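Local coordinates for LRR receptor-like serine/threonine-protein kinase RGI3 (Arabidopsis thaliana, PDB 5HZ0) that acts as a plant receptor for RGF peptide hormones, binding them through its leucine-rich repeat ectodomain and heterodimerising with SERK co-receptors to maintain the root stem cell niche, at residues A[599-605]-A[622-628]; A[158-164]-A[183-188]; A[438-443]-A[465-469]; A[302-308]-A[326-332]; A[171-175]-A[193-199]. The protein carries 5 engineered substitutions. All blocks are in the same frame, centred on the assembly; numbering follows the deposited sequence.

Contact 1: residues A[599-605]-A[622-628]; sequences NDFSGDL and NRGLYIS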
# COMPACT_ATOMS: atom_id res chain seq x y z
N ASN A 599 -29.70 16.84 31.71
CA ASN A 599 -30.98 17.13 31.10
C ASN A 599 -32.01 17.26 32.20
O ASN A 599 -31.68 17.24 33.38
CB ASN A 599 -31.37 16.05 30.09
CG ASN A 599 -30.85 16.33 28.68
OD1 ASN A 599 -31.31 17.26 28.01
ND2 ASN A 599 -29.91 15.51 28.21
N ASP A 600 -33.26 17.45 31.80
CA ASP A 600 -34.40 17.49 32.71
C ASP A 600 -35.19 16.17 32.81
O ASP A 600 -36.36 16.20 33.15
CB ASP A 600 -35.30 18.70 32.43
CG ASP A 600 -34.62 20.02 32.74
OD1 ASP A 600 -34.02 20.14 33.84
OD2 ASP A 600 -34.66 20.94 31.89
N PHE A 601 -34.60 15.07 32.36
CA PHE A 601 -35.25 13.75 32.41
C PHE A 601 -35.67 13.34 33.83
O PHE A 601 -35.06 13.73 34.82
CB PHE A 601 -34.33 12.65 31.85
CG PHE A 601 -34.02 12.77 30.38
CD1 PHE A 601 -35.03 12.86 29.43
CD2 PHE A 601 -32.70 12.77 29.94
CE1 PHE A 601 -34.72 12.95 28.08
CE2 PHE A 601 -32.39 12.87 28.59
CZ PHE A 601 -33.39 12.96 27.66
N SER A 602 -36.72 12.53 33.90
CA SER A 602 -37.23 12.03 35.17
C SER A 602 -37.97 10.73 34.90
O SER A 602 -38.41 10.49 33.78
CB SER A 602 -38.16 13.05 35.83
OG SER A 602 -39.47 12.93 35.35
N GLY A 603 -38.17 9.92 35.94
CA GLY A 603 -38.76 8.60 35.77
C GLY A 603 -37.81 7.45 36.05
O GLY A 603 -36.60 7.63 36.26
N ASP A 604 -38.37 6.25 36.10
CA ASP A 604 -37.56 5.09 36.43
C ASP A 604 -37.07 4.30 35.23
O ASP A 604 -37.77 4.19 34.23
CB ASP A 604 -38.28 4.16 37.40
CG ASP A 604 -39.47 3.50 36.78
OD1 ASP A 604 -40.25 4.19 36.09
OD2 ASP A 604 -39.63 2.29 36.98
N LEU A 605 -35.87 3.74 35.37
CA LEU A 605 -35.25 2.92 34.35
C LEU A 605 -35.16 1.51 34.90
O LEU A 605 -34.93 1.32 36.10
CB LEU A 605 -33.83 3.41 34.09
CG LEU A 605 -33.61 4.92 34.05
CD1 LEU A 605 -32.14 5.23 34.18
CD2 LEU A 605 -34.16 5.43 32.76
N ASN A 622 -29.82 14.91 36.25
CA ASN A 622 -31.18 15.03 35.72
C ASN A 622 -32.21 15.50 36.76
O ASN A 622 -31.86 16.00 37.81
CB ASN A 622 -31.61 13.75 35.01
CG ASN A 622 -31.04 13.63 33.62
OD1 ASN A 622 -31.58 14.19 32.66
ND2 ASN A 622 -29.93 12.89 33.50
N ARG A 623 -33.49 15.36 36.43
CA ARG A 623 -34.54 15.86 37.31
C ARG A 623 -35.08 14.79 38.27
O ARG A 623 -35.06 14.99 39.47
CB ARG A 623 -35.67 16.46 36.47
CG ARG A 623 -36.78 17.07 37.28
CD ARG A 623 -37.91 17.52 36.39
NE ARG A 623 -37.55 18.62 35.51
CZ ARG A 623 -38.31 19.05 34.50
NH1 ARG A 623 -39.48 18.46 34.26
NH2 ARG A 623 -37.91 20.06 33.74
N GLY A 624 -35.67 13.75 37.72
CA GLY A 624 -36.12 12.56 38.43
C GLY A 624 -35.61 11.15 38.13
O GLY A 624 -36.41 10.24 38.28
N LEU A 625 -34.42 10.95 37.58
CA LEU A 625 -34.08 9.61 37.08
C LEU A 625 -33.64 8.62 38.16
O LEU A 625 -32.84 8.96 39.03
CB LEU A 625 -32.99 9.66 35.99
CG LEU A 625 -33.41 10.07 34.58
CD1 LEU A 625 -32.22 10.01 33.64
CD2 LEU A 625 -34.53 9.17 34.07
N TYR A 626 -34.15 7.39 38.10
CA TYR A 626 -33.66 6.39 39.07
C TYR A 626 -33.85 4.97 38.58
O TYR A 626 -34.77 4.70 37.83
CB TYR A 626 -34.36 6.56 40.43
CG TYR A 626 -35.83 6.24 40.40
CD1 TYR A 626 -36.75 7.13 39.87
CD2 TYR A 626 -36.30 5.02 40.89
CE1 TYR A 626 -38.09 6.84 39.83
CE2 TYR A 626 -37.65 4.72 40.86
CZ TYR A 626 -38.53 5.63 40.33
OH TYR A 626 -39.87 5.34 40.28
N ILE A 627 -33.00 4.05 39.03
CA ILE A 627 -33.18 2.64 38.70
C ILE A 627 -34.23 1.99 39.61
O ILE A 627 -34.15 2.10 40.83
CB ILE A 627 -31.86 1.84 38.74
CG1 ILE A 627 -31.11 1.92 37.40
CG2 ILE A 627 -32.14 0.37 39.01
CD1 ILE A 627 -30.25 3.15 37.19
N SER A 628 -35.21 1.31 39.03
CA SER A 628 -36.22 0.67 39.85
C SER A 628 -36.17 -0.84 39.67
O SER A 628 -35.68 -1.34 38.67
CB SER A 628 -37.61 1.19 39.50
OG SER A 628 -38.15 0.49 38.39

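Contact 2: residues A[158-164]-A[183-188]; sequences ENLVMLG and RVQTIA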
# COMPACT_ATOMS: atom_id res chain seq x y z
N GLU A 158 29.97 -23.03 -12.62
CA GLU A 158 30.71 -21.91 -13.18
C GLU A 158 29.91 -21.15 -14.24
O GLU A 158 30.15 -19.97 -14.49
CB GLU A 158 32.04 -22.40 -13.77
CG GLU A 158 31.90 -23.62 -14.67
CD GLU A 158 33.17 -23.92 -15.45
OE1 GLU A 158 34.15 -23.17 -15.28
OE2 GLU A 158 33.18 -24.89 -16.24
N ASN A 159 28.95 -21.83 -14.85
CA ASN A 159 28.16 -21.25 -15.93
C ASN A 159 26.83 -20.60 -15.57
O ASN A 159 26.11 -20.18 -16.45
CB ASN A 159 27.92 -22.30 -17.01
CG ASN A 159 29.19 -22.70 -17.72
OD1 ASN A 159 30.23 -22.08 -17.56
ND2 ASN A 159 29.10 -23.73 -18.54
N LEU A 160 26.49 -20.54 -14.29
CA LEU A 160 25.20 -19.99 -13.89
C LEU A 160 25.06 -18.55 -14.34
O LEU A 160 25.96 -17.75 -14.17
CB LEU A 160 25.02 -20.04 -12.38
CG LEU A 160 24.34 -21.21 -11.70
CD1 LEU A 160 24.52 -21.03 -10.21
CD2 LEU A 160 22.87 -21.27 -12.05
N VAL A 161 23.89 -18.26 -14.89
CA VAL A 161 23.48 -16.91 -15.28
C VAL A 161 22.33 -16.48 -14.39
O VAL A 161 22.23 -15.32 -14.00
CB VAL A 161 23.20 -16.75 -16.82
CG1 VAL A 161 24.36 -17.33 -17.61
CG2 VAL A 161 21.88 -17.39 -17.24
N MET A 162 21.37 -17.40 -14.22
CA MET A 162 20.13 -17.15 -13.52
C MET A 162 19.97 -18.10 -12.31
O MET A 162 20.05 -19.32 -12.44
CB MET A 162 18.97 -17.31 -14.52
CG MET A 162 17.57 -17.24 -13.93
SD MET A 162 17.34 -15.85 -12.81
CE MET A 162 16.05 -16.52 -11.77
N LEU A 163 19.80 -17.53 -11.12
CA LEU A 163 19.57 -18.32 -9.92
C LEU A 163 18.41 -17.76 -9.12
O LEU A 163 18.50 -16.66 -8.58
CB LEU A 163 20.81 -18.36 -9.03
CG LEU A 163 20.61 -19.09 -7.69
CD1 LEU A 163 20.48 -20.59 -7.90
CD2 LEU A 163 21.72 -18.78 -6.67
N GLY A 164 17.33 -18.51 -8.98
CA GLY A 164 16.33 -17.98 -8.11
C GLY A 164 15.64 -19.03 -7.30
O GLY A 164 15.23 -20.11 -7.73
N ARG A 183 29.75 -15.52 -14.17
CA ARG A 183 28.74 -15.26 -15.18
C ARG A 183 27.33 -15.01 -14.70
O ARG A 183 26.45 -14.79 -15.53
CB ARG A 183 28.75 -16.38 -16.23
CG ARG A 183 30.16 -16.67 -16.73
CD ARG A 183 30.19 -17.87 -17.62
NE ARG A 183 30.74 -17.54 -18.92
CZ ARG A 183 30.95 -18.43 -19.89
NH1 ARG A 183 30.64 -19.70 -19.69
NH2 ARG A 183 31.46 -18.03 -21.05
N VAL A 184 27.06 -15.10 -13.39
CA VAL A 184 25.68 -14.93 -12.93
C VAL A 184 25.15 -13.50 -13.17
O VAL A 184 25.81 -12.51 -12.90
CB VAL A 184 25.42 -15.41 -11.46
CG1 VAL A 184 25.69 -14.30 -10.44
CG2 VAL A 184 24.00 -15.91 -11.31
N GLN A 185 23.94 -13.43 -13.71
CA GLN A 185 23.32 -12.17 -14.10
C GLN A 185 22.23 -11.75 -13.11
O GLN A 185 22.16 -10.60 -12.70
CB GLN A 185 22.81 -12.21 -15.55
CG GLN A 185 23.94 -12.12 -16.58
CD GLN A 185 23.44 -12.14 -18.02
OE1 GLN A 185 22.32 -11.72 -18.31
NE2 GLN A 185 24.27 -12.64 -18.93
N THR A 186 21.31 -12.67 -12.86
CA THR A 186 20.25 -12.44 -11.89
C THR A 186 20.32 -13.41 -10.71
O THR A 186 20.27 -14.63 -10.88
CB THR A 186 18.88 -12.54 -12.56
OG1 THR A 186 18.77 -11.50 -13.56
CG2 THR A 186 17.77 -12.36 -11.53
N ILE A 187 20.44 -12.85 -9.50
CA ILE A 187 20.24 -13.63 -8.29
C ILE A 187 18.91 -13.19 -7.63
O ILE A 187 18.80 -12.08 -7.11
CB ILE A 187 21.41 -13.42 -7.29
CG1 ILE A 187 22.70 -13.97 -7.87
CG2 ILE A 187 21.10 -14.10 -5.93
CD1 ILE A 187 23.90 -13.79 -6.97
N ALA A 188 17.89 -14.06 -7.68
CA ALA A 188 16.62 -13.70 -7.05
C ALA A 188 16.29 -14.62 -5.88
O ALA A 188 15.77 -15.73 -6.04
CB ALA A 188 15.49 -13.74 -8.08

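Contact 3: residues A[438-443]-A[465-469]; sequences IPPAIS and TTLPK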
# COMPACT_ATOMS: atom_id res chain seq x y z
N ILE A 438 -17.89 29.18 3.02
CA ILE A 438 -17.66 28.11 2.07
C ILE A 438 -18.25 28.57 0.73
O ILE A 438 -19.46 28.83 0.63
CB ILE A 438 -18.34 26.82 2.54
CG1 ILE A 438 -17.67 26.30 3.82
CG2 ILE A 438 -18.28 25.75 1.47
CD1 ILE A 438 -18.56 25.38 4.67
N PRO A 439 -17.40 28.70 -0.30
CA PRO A 439 -17.80 29.23 -1.62
C PRO A 439 -18.86 28.39 -2.31
O PRO A 439 -18.68 27.18 -2.43
CB PRO A 439 -16.50 29.23 -2.42
CG PRO A 439 -15.64 28.20 -1.77
CD PRO A 439 -16.01 28.20 -0.30
N PRO A 440 -19.97 29.01 -2.76
CA PRO A 440 -21.06 28.33 -3.47
C PRO A 440 -20.55 27.55 -4.67
O PRO A 440 -21.07 26.48 -5.01
CB PRO A 440 -21.95 29.48 -3.94
CG PRO A 440 -21.70 30.56 -2.99
CD PRO A 440 -20.29 30.42 -2.48
N ALA A 441 -19.51 28.09 -5.31
CA ALA A 441 -18.95 27.48 -6.51
C ALA A 441 -18.39 26.08 -6.28
O ALA A 441 -18.16 25.34 -7.23
CB ALA A 441 -17.88 28.38 -7.11
N ILE A 442 -18.16 25.70 -5.02
CA ILE A 442 -17.69 24.35 -4.76
C ILE A 442 -18.74 23.32 -5.19
O ILE A 442 -18.45 22.13 -5.31
CB ILE A 442 -17.24 24.14 -3.29
CG1 ILE A 442 -16.36 22.89 -3.17
CG2 ILE A 442 -18.43 24.05 -2.36
CD1 ILE A 442 -16.01 22.51 -1.74
N SER A 443 -19.96 23.79 -5.46
CA SER A 443 -21.02 22.95 -6.01
C SER A 443 -20.61 22.37 -7.36
O SER A 443 -21.25 21.46 -7.89
CB SER A 443 -22.29 23.77 -6.21
OG SER A 443 -22.08 24.74 -7.22
N THR A 465 -27.47 24.39 -1.89
CA THR A 465 -26.96 24.72 -3.22
C THR A 465 -25.45 24.86 -3.24
O THR A 465 -24.82 24.84 -4.29
CB THR A 465 -27.52 26.06 -3.72
OG1 THR A 465 -27.52 27.01 -2.64
CG2 THR A 465 -28.94 25.89 -4.26
N THR A 466 -24.89 25.03 -2.05
CA THR A 466 -23.48 25.30 -1.90
C THR A 466 -22.66 24.01 -1.99
O THR A 466 -21.46 24.06 -2.18
CB THR A 466 -23.21 26.03 -0.57
OG1 THR A 466 -24.13 27.13 -0.44
CG2 THR A 466 -21.79 26.55 -0.49
N LEU A 467 -23.32 22.86 -1.89
CA LEU A 467 -22.58 21.59 -1.83
C LEU A 467 -22.94 20.57 -2.91
O LEU A 467 -24.11 20.42 -3.26
CB LEU A 467 -22.71 20.98 -0.43
CG LEU A 467 -22.05 21.77 0.71
CD1 LEU A 467 -22.28 21.13 2.08
CD2 LEU A 467 -20.56 21.98 0.44
N PRO A 468 -21.94 19.85 -3.44
CA PRO A 468 -22.19 18.83 -4.47
C PRO A 468 -22.87 17.59 -3.93
O PRO A 468 -22.54 17.13 -2.84
CB PRO A 468 -20.78 18.48 -4.99
CG PRO A 468 -19.85 18.96 -3.96
CD PRO A 468 -20.50 20.14 -3.29
N LYS A 469 -23.79 17.03 -4.71
CA LYS A 469 -24.68 15.99 -4.23
C LYS A 469 -24.02 14.61 -4.20
O LYS A 469 -24.63 13.61 -3.80
CB LYS A 469 -25.96 15.96 -5.07
CG LYS A 469 -26.72 17.29 -5.07
CD LYS A 469 -28.10 17.10 -5.66
CE LYS A 469 -28.81 18.43 -5.91
NZ LYS A 469 -30.22 18.20 -6.36

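Contact 4: residues A[302-308]-A[326-332]; sequences TKLTHLE and RSLTMFF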
# COMPACT_ATOMS: atom_id res chain seq x y z
N THR A 302 18.85 12.49 -14.88
CA THR A 302 17.87 13.16 -15.71
C THR A 302 16.69 12.26 -16.00
O THR A 302 15.61 12.73 -16.35
CB THR A 302 18.50 13.67 -17.03
OG1 THR A 302 19.25 12.62 -17.64
CG2 THR A 302 19.44 14.80 -16.72
N LYS A 303 16.91 10.96 -15.85
CA LYS A 303 15.87 9.98 -16.14
C LYS A 303 15.02 9.58 -14.92
O LYS A 303 14.19 8.68 -15.02
CB LYS A 303 16.49 8.72 -16.75
CG LYS A 303 17.03 8.89 -18.16
CD LYS A 303 17.87 7.67 -18.56
CE LYS A 303 17.75 7.35 -20.04
NZ LYS A 303 18.14 5.94 -20.37
N LEU A 304 15.24 10.21 -13.77
CA LEU A 304 14.51 9.82 -12.56
C LEU A 304 13.01 10.01 -12.75
O LEU A 304 12.55 11.12 -12.96
CB LEU A 304 14.96 10.70 -11.39
CG LEU A 304 15.20 10.18 -9.97
CD1 LEU A 304 15.89 8.82 -9.93
CD2 LEU A 304 16.03 11.22 -9.23
N THR A 305 12.25 8.92 -12.68
CA THR A 305 10.79 9.00 -12.54
C THR A 305 10.28 9.01 -11.09
O THR A 305 9.35 9.75 -10.74
CB THR A 305 10.09 7.93 -13.39
OG1 THR A 305 10.37 6.63 -12.85
CG2 THR A 305 10.64 7.97 -14.81
N HIS A 306 10.89 8.17 -10.26
CA HIS A 306 10.40 7.94 -8.91
C HIS A 306 11.44 8.28 -7.85
O HIS A 306 12.50 7.66 -7.79
CB HIS A 306 9.98 6.48 -8.75
CG HIS A 306 8.71 6.14 -9.45
ND1 HIS A 306 8.63 5.92 -10.80
CD2 HIS A 306 7.44 5.99 -8.97
CE1 HIS A 306 7.38 5.64 -11.14
NE2 HIS A 306 6.65 5.67 -10.04
N LEU A 307 11.14 9.29 -7.04
CA LEU A 307 12.00 9.55 -5.90
C LEU A 307 11.17 9.43 -4.62
O LEU A 307 10.36 10.30 -4.31
CB LEU A 307 12.61 10.94 -6.01
CG LEU A 307 13.56 11.44 -4.92
CD1 LEU A 307 14.75 10.49 -4.74
CD2 LEU A 307 14.03 12.87 -5.28
N GLU A 308 11.39 8.32 -3.89
CA GLU A 308 10.72 8.11 -2.62
C GLU A 308 11.78 8.05 -1.54
O GLU A 308 12.51 7.07 -1.42
CB GLU A 308 9.94 6.79 -2.62
CG GLU A 308 8.61 6.83 -3.35
CD GLU A 308 8.77 6.69 -4.84
OE1 GLU A 308 9.10 5.58 -5.31
OE2 GLU A 308 8.58 7.70 -5.55
N ARG A 326 13.07 16.22 -15.42
CA ARG A 326 11.95 16.58 -16.26
C ARG A 326 11.05 15.38 -16.47
O ARG A 326 9.95 15.51 -16.99
CB ARG A 326 12.43 17.12 -17.61
CG ARG A 326 13.13 18.46 -17.52
CD ARG A 326 12.17 19.55 -17.07
NE ARG A 326 12.87 20.78 -16.74
CZ ARG A 326 13.26 21.68 -17.63
NH1 ARG A 326 12.99 21.48 -18.92
NH2 ARG A 326 13.90 22.77 -17.24
N SER A 327 11.53 14.22 -16.06
CA SER A 327 10.75 13.00 -16.15
C SER A 327 10.09 12.56 -14.83
O SER A 327 9.33 11.59 -14.82
CB SER A 327 11.59 11.89 -16.76
OG SER A 327 11.82 12.17 -18.13
N LEU A 328 10.32 13.31 -13.75
CA LEU A 328 9.81 12.93 -12.43
C LEU A 328 8.28 12.85 -12.39
O LEU A 328 7.57 13.84 -12.62
CB LEU A 328 10.28 13.96 -11.41
CG LEU A 328 10.27 13.66 -9.92
CD1 LEU A 328 11.25 12.54 -9.60
CD2 LEU A 328 10.61 14.92 -9.12
N THR A 329 7.78 11.64 -12.13
CA THR A 329 6.36 11.38 -11.92
C THR A 329 5.91 11.43 -10.47
O THR A 329 4.78 11.79 -10.18
CB THR A 329 5.90 10.07 -12.60
OG1 THR A 329 6.54 8.94 -11.99
CG2 THR A 329 6.26 10.11 -14.05
N MET A 330 6.80 11.01 -9.58
CA MET A 330 6.44 10.78 -8.19
C MET A 330 7.52 11.32 -7.26
O MET A 330 8.69 10.95 -7.38
CB MET A 330 6.25 9.28 -7.95
CG MET A 330 5.64 8.96 -6.60
SD MET A 330 5.31 7.20 -6.41
CE MET A 330 4.26 6.90 -7.84
N PHE A 331 7.12 12.21 -6.36
CA PHE A 331 8.07 12.75 -5.40
C PHE A 331 7.49 12.59 -3.97
O PHE A 331 6.58 13.34 -3.56
CB PHE A 331 8.36 14.22 -5.76
CG PHE A 331 9.33 14.92 -4.84
CD1 PHE A 331 10.37 14.22 -4.24
CD2 PHE A 331 9.19 16.28 -4.58
CE1 PHE A 331 11.26 14.87 -3.38
CE2 PHE A 331 10.07 16.92 -3.72
CZ PHE A 331 11.11 16.21 -3.12
N PHE A 332 8.04 11.63 -3.22
CA PHE A 332 7.64 11.41 -1.83
C PHE A 332 8.82 11.71 -0.91
O PHE A 332 9.79 10.95 -0.86
CB PHE A 332 7.17 9.97 -1.60
CG PHE A 332 5.84 9.63 -2.24
CD1 PHE A 332 5.14 10.58 -2.98
CD2 PHE A 332 5.29 8.36 -2.11
CE1 PHE A 332 3.91 10.26 -3.59
CE2 PHE A 332 4.08 8.03 -2.70
CZ PHE A 332 3.38 8.99 -3.44

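Contact 5: residues A[171-175]-A[193-199]; sequences SGKLP and LLSGPIP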
# COMPACT_ATOMS: atom_id res chain seq x y z
N SER A 171 17.46 -20.12 4.42
CA SER A 171 17.86 -19.34 5.58
C SER A 171 19.37 -19.19 5.64
O SER A 171 20.07 -19.67 4.76
CB SER A 171 17.38 -20.01 6.86
OG SER A 171 17.99 -21.28 7.02
N GLY A 172 19.85 -18.53 6.68
CA GLY A 172 21.28 -18.31 6.85
C GLY A 172 21.88 -17.26 5.92
O GLY A 172 21.16 -16.58 5.19
N LYS A 173 23.19 -17.12 5.97
CA LYS A 173 23.88 -16.16 5.12
C LYS A 173 24.23 -16.78 3.76
O LYS A 173 24.54 -17.97 3.67
CB LYS A 173 25.14 -15.63 5.82
CG LYS A 173 26.19 -16.70 6.10
CD LYS A 173 27.45 -16.10 6.69
CE LYS A 173 27.54 -16.35 8.17
NZ LYS A 173 26.42 -15.69 8.89
N LEU A 174 24.17 -15.98 2.70
CA LEU A 174 24.61 -16.45 1.40
C LEU A 174 26.09 -16.71 1.50
O LEU A 174 26.82 -15.88 2.03
CB LEU A 174 24.35 -15.39 0.33
CG LEU A 174 22.91 -14.97 0.10
CD1 LEU A 174 22.88 -13.86 -0.92
CD2 LEU A 174 22.10 -16.16 -0.37
N PRO A 175 26.54 -17.86 1.00
CA PRO A 175 27.94 -18.27 1.14
C PRO A 175 28.88 -17.37 0.35
O PRO A 175 28.48 -16.84 -0.69
CB PRO A 175 27.96 -19.67 0.54
CG PRO A 175 26.83 -19.68 -0.44
CD PRO A 175 25.76 -18.81 0.17
N LEU A 193 13.77 -16.69 4.04
CA LEU A 193 14.27 -16.66 5.43
C LEU A 193 15.73 -16.21 5.67
O LEU A 193 16.25 -16.42 6.75
CB LEU A 193 13.95 -17.96 6.17
CG LEU A 193 12.44 -18.22 6.25
CD1 LEU A 193 12.12 -19.46 7.07
CD2 LEU A 193 11.71 -17.01 6.79
N LEU A 194 16.40 -15.69 4.65
CA LEU A 194 17.81 -15.27 4.80
C LEU A 194 18.11 -14.30 5.96
O LEU A 194 17.33 -13.39 6.23
CB LEU A 194 18.31 -14.63 3.52
CG LEU A 194 18.32 -15.45 2.24
CD1 LEU A 194 18.72 -14.53 1.10
CD2 LEU A 194 19.29 -16.64 2.36
N SER A 195 19.26 -14.50 6.60
CA SER A 195 19.76 -13.59 7.63
C SER A 195 21.28 -13.51 7.56
O SER A 195 21.91 -14.17 6.74
CB SER A 195 19.31 -14.02 9.05
OG SER A 195 19.15 -15.43 9.19
N GLY A 196 21.89 -12.70 8.42
CA GLY A 196 23.31 -12.43 8.27
C GLY A 196 23.55 -11.42 7.16
O GLY A 196 22.62 -10.99 6.47
N PRO A 197 24.82 -11.03 6.99
CA PRO A 197 25.21 -10.02 6.00
C PRO A 197 25.30 -10.56 4.57
O PRO A 197 25.59 -11.74 4.37
CB PRO A 197 26.61 -9.60 6.47
CG PRO A 197 27.16 -10.82 7.12
CD PRO A 197 25.96 -11.49 7.79
N ILE A 198 25.04 -9.68 3.60
CA ILE A 198 25.39 -9.94 2.21
C ILE A 198 26.90 -10.08 2.23
O ILE A 198 27.59 -9.23 2.79
CB ILE A 198 24.98 -8.76 1.29
CG1 ILE A 198 23.45 -8.64 1.23
CG2 ILE A 198 25.57 -8.94 -0.11
CD1 ILE A 198 22.95 -7.23 1.14
N PRO A 199 27.44 -11.17 1.66
CA PRO A 199 28.90 -11.32 1.70
C PRO A 199 29.59 -10.38 0.71
O PRO A 199 29.11 -10.19 -0.41
CB PRO A 199 29.11 -12.78 1.27
CG PRO A 199 27.89 -13.12 0.47
CD PRO A 199 26.75 -12.29 0.98

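Contact 1: residues A[599-605]-A[622-628]
F601 O is gripped by two successive amides of the other segment, R623 N at 2.8 Å and G624 N at 3.0 Å, both lying in the carbonyl plane. From here residues 602-605 run parallel to 624-627, and S628 N closes the ladder on L605 O at 2.9 Å. N622 lies alongside F601, its OD1 taking a weak bond from F601 N, while its ND2 serves D618 O and I596 O. The guanidinium of R623 passes with one face over D600 CB and makes a long salt bridge, NH2 to D600 OD2 3.8 Å. The pairing sits at the C-terminal end of the leucine-rich repeat solenoid; N599 belongs to its asparagine ladder, bonding L578 N through OD1 and V573 O through ND2. Beyond G603 the ring of Y626, with CG set between backbone N and carbonyl carbon (chi1 67°), lies under D604 CB, which stands 3.6 Å from the ring centroid in a CH-pi contact. The D604 carboxylate reaches on to S628, whose OG donates to the anti lone pair of OD2 at 2.7 Å. On the other face L605 CD2 meets L625 CD2 at 4.0 Å, and L605 and I627 both touch L619 of helix 616-620.

Contact 2: residues A[158-164]-A[183-188]
N159 OD1 comes in at the edge of the R183 guanidinium, near its plane, and takes a weak bond from NH1 at 3.2 Å. The two side chains run side by side in the same direction, but the amide and guanidinium planes are turned 54° apart. N159 also touches N134 of the preceding turn. Further along, V161 O collects two neighbouring amides, Q185 N and T186 N, the latter at 3.0 Å; CG2 of V184 packs beside the same oxygen. From there the strands pair in parallel, with L163 N bonded to T186 O at 2.9 Å and L163 O receiving A188 N at 2.8 Å. M162 leaves the strand with CG trans to the backbone N (chi1 174°) and then bends at chi2, which lays SD alongside T186, 3.7 Å from its CB. The hydroxyl of T186 turns to another partner, N210 ND2. M162 also packs on a modified side chain of the bound peptide, and with L163 and G164 it belongs to a peptide recognition motif. Such in-register parallel strands, stacked one per turn, form the inner, ligand-binding face of a leucine-rich repeat solenoid.

Contact 3: residues A[438-443]-A[465-469]
The T466 side chain forks at CB against residues 438-440: OG1 lies anti to the carbonyl carbon, and the CG2 methyl, anti to the backbone N, does the touching, 3.4 Å from I438 O and 3.5 Å from P440 CA, with the CG2 methyl of I438 crossing it at 4.1 Å. Next to it I442 lies alongside L467, CG2 to CD2 4.1 Å, and both of these side chains also pack on L451 of strand 450-452. The ring of P468 closes the other end, its CD 3.5 Å from I442 O and 3.9 Å from S443 CA. S443 OG turns back and donates to P440 O at 3.0 Å, while its CB lies against T465 O. The contact is van der Waals packing, of methyls on one another and of methyls and a proline ring on backbone atoms. It joins the 3-10 segment after an Ile-Pro pair to the corresponding loop of the next turn, the arrangement expected on the convex side of a plant-type leucine-rich repeat solenoid.

Contact 4: residues A[302-308]-A[326-332]
Two neighbouring turns of the leucine-rich repeat solenoid meet here through parallel strands 306-308 and 330-332, whose axes approach to 4.8 Å on its concave, peptide-binding face. Before the strands T305 O accepts three donors: T329 N at 2.8 Å on a lone pair, M330 N at 3.1 Å, and T329 OG1 from above the carbonyl plane. L307 N to M330 O and F332 N to L307 O then carry the pairing forward. On the face turned to the ligand, the H306 ring has T329 OG1 over one face, 3.5 Å from CE1, and M330 at its edge, CE 3.5 Å from NE2. ND1 shares a hydrogen bond with T305 OG1, which also bonds Q281 O; this probably limits the ring's rotation. An alanine in place of H306 is likely to leave the M330 thioether without the ring at its side and T305 OG1 with one partner fewer. M330 packs on a modified side chain of the bound peptide and F332 on the peptide backbone, both within a recognition motif. Facing the core, L307 and F331 both place CG trans to the backbone N (chi1 180° in each), running side by side with L307 CD2 3.9 Å from F331 CE1.

Contact 5: residues A[171-175]-A[193-199]
L193 starts the contact through its carbonyl oxygen, which faces S171 CA in a CA-H...O contact of 3.5 Å, while its CB lies 4.1 Å from S171 CB. L194 turns inward: with CG anti to the carbonyl carbon (chi1 -61°), it crosses L174 at about a right angle, CD2 to CD2 3.9 Å, and the same methyl rests against G172 O. S195 N gives the hydrogen bond that joins the two segments, 3.2 Å to G172 O, arriving from above the carbonyl plane. S195 O meets K173 CA at 3.2 Å in a second CA-H...O contact. G196 follows with positive phi (77°); a CB there would press on K173 CB. P197 presents its carbonyl to K173 CB, whose bent chain brings NZ to within 4.4 Å of the proline CD. At the end P199 lays its ring on L174, CG 3.3 Å from L174 O and CD near L174 CB. A glycine here would probably open a gap beside L174, taking away the ring that lies on its carbonyl and CB. Both segments carry the Gly-x-(Leu/Ile)-Pro signature of plant-type leucine-rich repeats. The weakly bonded strands 169-172 and 193-194 lie between further turns of the solenoid: S171 bonds G148 on one side, and L194 and G196 bond S217 and S219 on the other, while L174 reaches I189 just after strand 186-188.

Contacts 2 and 5 belong together: residues 158-175 and 183-199 run along two adjoining turns of the solenoid, and their segments alternate in the chain; the centres are about 17 Å apart and the nearest atoms about 5 Å. Contact 4 repeats the strand pairing of contact 2 further along the concave face, about 30 Å away between centres. Each holds part of a peptide recognition motif and touches the bound hormone, by M162 in one and by M330 and F332 in the other. Contact 3 lies about 36 Å from contact 4, centre to centre. Contact 1 closes the C-terminal end, about 80 Å from the centre of contact 2.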